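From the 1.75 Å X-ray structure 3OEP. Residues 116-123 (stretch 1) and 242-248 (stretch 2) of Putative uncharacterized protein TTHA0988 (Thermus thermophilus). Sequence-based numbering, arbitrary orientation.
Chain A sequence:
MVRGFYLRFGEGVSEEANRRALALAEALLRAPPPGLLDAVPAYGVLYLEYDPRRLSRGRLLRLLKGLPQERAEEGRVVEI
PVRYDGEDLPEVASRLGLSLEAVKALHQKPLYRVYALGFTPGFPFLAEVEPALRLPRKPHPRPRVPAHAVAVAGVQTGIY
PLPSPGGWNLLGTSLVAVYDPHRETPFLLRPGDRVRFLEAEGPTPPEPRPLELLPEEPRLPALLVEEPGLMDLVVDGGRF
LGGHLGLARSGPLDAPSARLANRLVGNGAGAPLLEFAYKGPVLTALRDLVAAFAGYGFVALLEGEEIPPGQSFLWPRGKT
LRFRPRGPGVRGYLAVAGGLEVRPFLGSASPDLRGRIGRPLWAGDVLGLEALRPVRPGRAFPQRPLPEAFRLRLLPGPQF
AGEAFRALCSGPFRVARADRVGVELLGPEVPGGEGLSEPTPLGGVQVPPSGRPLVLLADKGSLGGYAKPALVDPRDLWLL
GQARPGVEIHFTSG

Stretch 1 116-123: ALGFTPGF
Stretch 2 (242-248) GGHLGLA

Glycine allows two loops to pack backbone against backbone, and the contact between residues 116-123 and 242-248 of TTHA0988 is a compact example. The first stretch leaves a β-strand at A116 and L117 (phi/psi -156/156° and -144/128°), turns at G118 (117/25°), and passes through F119 (-52/-43°) and T120 (-124/162°) into a type II turn from T120 to F123, with P121 at -49/125° and G122 at 81/-2°. The bond from F123 N to T120 O (3.0 Å) closes this turn, and G118 N donates to F123 O (2.8 Å). F123 lies at -73/115°.

The second stretch begins at G242 (-118/-1°) and forms a 3-10 segment through G243 (-61/-31°), H244 (-66/-13°) and L245 (-107/-3°). G246 follows at 92/10°, L247 at -88/123° and A248 at -69/159°. G242 O accepts from both L245 N (3.0 Å) and L247 N (3.1 Å), while G246 N donates to G243 O (3.0 Å).

The contact buries 272 Å² over both sides. The nearest CA atoms across it are those of G118 and G246, 3.4 Å apart; G118 O lies 3.3 Å from G246 CA. A CB on G118 would clash with G246 CA, and one on G246 would clash with the CA atoms of G118 and P121. The backbone angles of both residues independently call for glycine. G122 N donates to L245 O (3.0 Å, 158° at the hydrogen), the one direct hydrogen bond between the stretches. The same carbonyl receives a CA-H···O contact from P121 CA (3.5 Å), so the turn presents two adjacent hydrogens to one acceptor.

Water lies between carbonyls that cannot bond to each other. Water 1 is 2.6 Å from L117 O and 2.7 Å from G243 O, and water 2 is 2.8 Å from both G118 O and G246 O; each can donate to either carbonyl, but not necessarily to both at once. L117 O and H244 O, both acceptors, lie 3.5 Å apart.

Side chains add modest apolar contacts. L117 (chi1 t, chi2 p) brings CD2 to 4.0 Å from CD2 of L245 (m, t), although the CA-to-CB bond of L245 points away. L247, also m, t, starts away too, but its end comes nearer, placing CD2 4.3 Å from CG of P121, whose ring is C-gamma exo. The CA-to-CB bonds of F119 (chi1 t, chi2 -99°), T120 (p) and H244 (p, chi2 -73°) point away, while F123 (t, chi2 -48°) starts sideways and its end leads away.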

# COMPACT_ATOMS: atom_id res chain seq x y z
N ALA A 116 11.86 -6.98 -10.73
CA ALA A 116 10.69 -6.44 -10.05
C ALA A 116 11.17 -5.36 -9.11
O ALA A 116 12.33 -5.35 -8.70
CB ALA A 116 9.96 -7.53 -9.28
N LEU A 117 10.27 -4.44 -8.78
CA LEU A 117 10.61 -3.32 -7.94
C LEU A 117 9.41 -3.04 -7.09
O LEU A 117 8.29 -2.96 -7.59
CB LEU A 117 10.92 -2.09 -8.80
CG LEU A 117 11.55 -0.87 -8.12
CD1 LEU A 117 12.99 -1.15 -7.76
CD2 LEU A 117 11.47 0.33 -9.05
N GLY A 118 9.62 -2.95 -5.79
CA GLY A 118 8.61 -2.37 -4.92
C GLY A 118 7.99 -3.26 -3.87
O GLY A 118 6.89 -2.97 -3.41
N PHE A 119 8.68 -4.31 -3.43
CA PHE A 119 8.19 -5.07 -2.28
C PHE A 119 7.90 -4.11 -1.11
O PHE A 119 6.90 -4.23 -0.40
CB PHE A 119 9.18 -6.15 -1.86
CG PHE A 119 8.66 -7.06 -0.79
CD1 PHE A 119 9.02 -6.86 0.54
CD2 PHE A 119 7.79 -8.09 -1.10
CE1 PHE A 119 8.53 -7.69 1.54
CE2 PHE A 119 7.29 -8.92 -0.11
CZ PHE A 119 7.66 -8.72 1.21
N THR A 120 8.82 -3.17 -0.92
CA THR A 120 8.55 -1.90 -0.27
C THR A 120 9.00 -0.86 -1.30
O THR A 120 9.73 -1.21 -2.22
CB THR A 120 9.33 -1.73 1.06
OG1 THR A 120 10.74 -1.79 0.81
CG2 THR A 120 8.95 -2.83 2.05
N PRO A 121 8.55 0.40 -1.17
CA PRO A 121 8.91 1.37 -2.21
C PRO A 121 10.41 1.38 -2.57
O PRO A 121 11.26 1.51 -1.70
CB PRO A 121 8.46 2.70 -1.60
CG PRO A 121 7.26 2.30 -0.81
CD PRO A 121 7.59 0.96 -0.21
N GLY A 122 10.70 1.20 -3.86
CA GLY A 122 12.08 1.26 -4.35
C GLY A 122 12.93 0.00 -4.18
O GLY A 122 14.07 -0.02 -4.63
N PHE A 123 12.37 -1.04 -3.56
CA PHE A 123 13.08 -2.31 -3.30
C PHE A 123 13.26 -3.10 -4.59
O PHE A 123 12.26 -3.55 -5.16
CB PHE A 123 12.25 -3.14 -2.31
CG PHE A 123 13.00 -4.28 -1.65
CD1 PHE A 123 13.77 -5.18 -2.37
CD2 PHE A 123 12.86 -4.49 -0.28
CE1 PHE A 123 14.43 -6.23 -1.74
CE2 PHE A 123 13.51 -5.54 0.35
CZ PHE A 123 14.30 -6.41 -0.38
N GLY A 242 1.39 3.93 -9.63
CA GLY A 242 2.64 3.88 -8.85
C GLY A 242 3.05 2.50 -8.38
O GLY A 242 4.09 2.35 -7.73
N GLY A 243 2.25 1.48 -8.69
CA GLY A 243 2.54 0.12 -8.23
C GLY A 243 3.86 -0.43 -8.73
O GLY A 243 4.51 -1.24 -8.05
N HIS A 244 4.28 -0.01 -9.92
CA HIS A 244 5.55 -0.44 -10.49
C HIS A 244 6.76 0.06 -9.69
O HIS A 244 7.89 -0.40 -9.91
CB HIS A 244 5.65 -0.01 -11.97
CG HIS A 244 5.82 1.46 -12.17
ND1 HIS A 244 4.80 2.37 -11.97
CD2 HIS A 244 6.90 2.18 -12.57
CE1 HIS A 244 5.25 3.59 -12.24
NE2 HIS A 244 6.51 3.50 -12.60
N LEU A 245 6.53 1.01 -8.78
CA LEU A 245 7.58 1.53 -7.90
C LEU A 245 7.42 1.06 -6.47
O LEU A 245 8.24 1.40 -5.62
CB LEU A 245 7.53 3.06 -7.91
CG LEU A 245 7.69 3.73 -9.28
CD1 LEU A 245 7.35 5.22 -9.16
CD2 LEU A 245 9.10 3.51 -9.82
N GLY A 246 6.37 0.29 -6.18
CA GLY A 246 6.08 -0.14 -4.82
C GLY A 246 5.15 0.77 -4.04
O GLY A 246 5.00 0.60 -2.83
N LEU A 247 4.53 1.74 -4.71
CA LEU A 247 3.67 2.70 -4.04
C LEU A 247 2.25 2.18 -3.97
O LEU A 247 1.65 1.85 -4.99
CB LEU A 247 3.72 4.05 -4.76
CG LEU A 247 5.08 4.73 -4.75
CD1 LEU A 247 5.11 5.89 -5.74
CD2 LEU A 247 5.44 5.19 -3.34
N ALA A 248 1.72 2.10 -2.75
CA ALA A 248 0.38 1.57 -2.51
C ALA A 248 -0.70 2.51 -3.05
O ALA A 248 -0.46 3.70 -3.24
CB ALA A 248 0.16 1.33 -1.01
O HOH W 1 5.77 -3.66 -7.92
O HOH W 2 4.93 -1.97 -1.74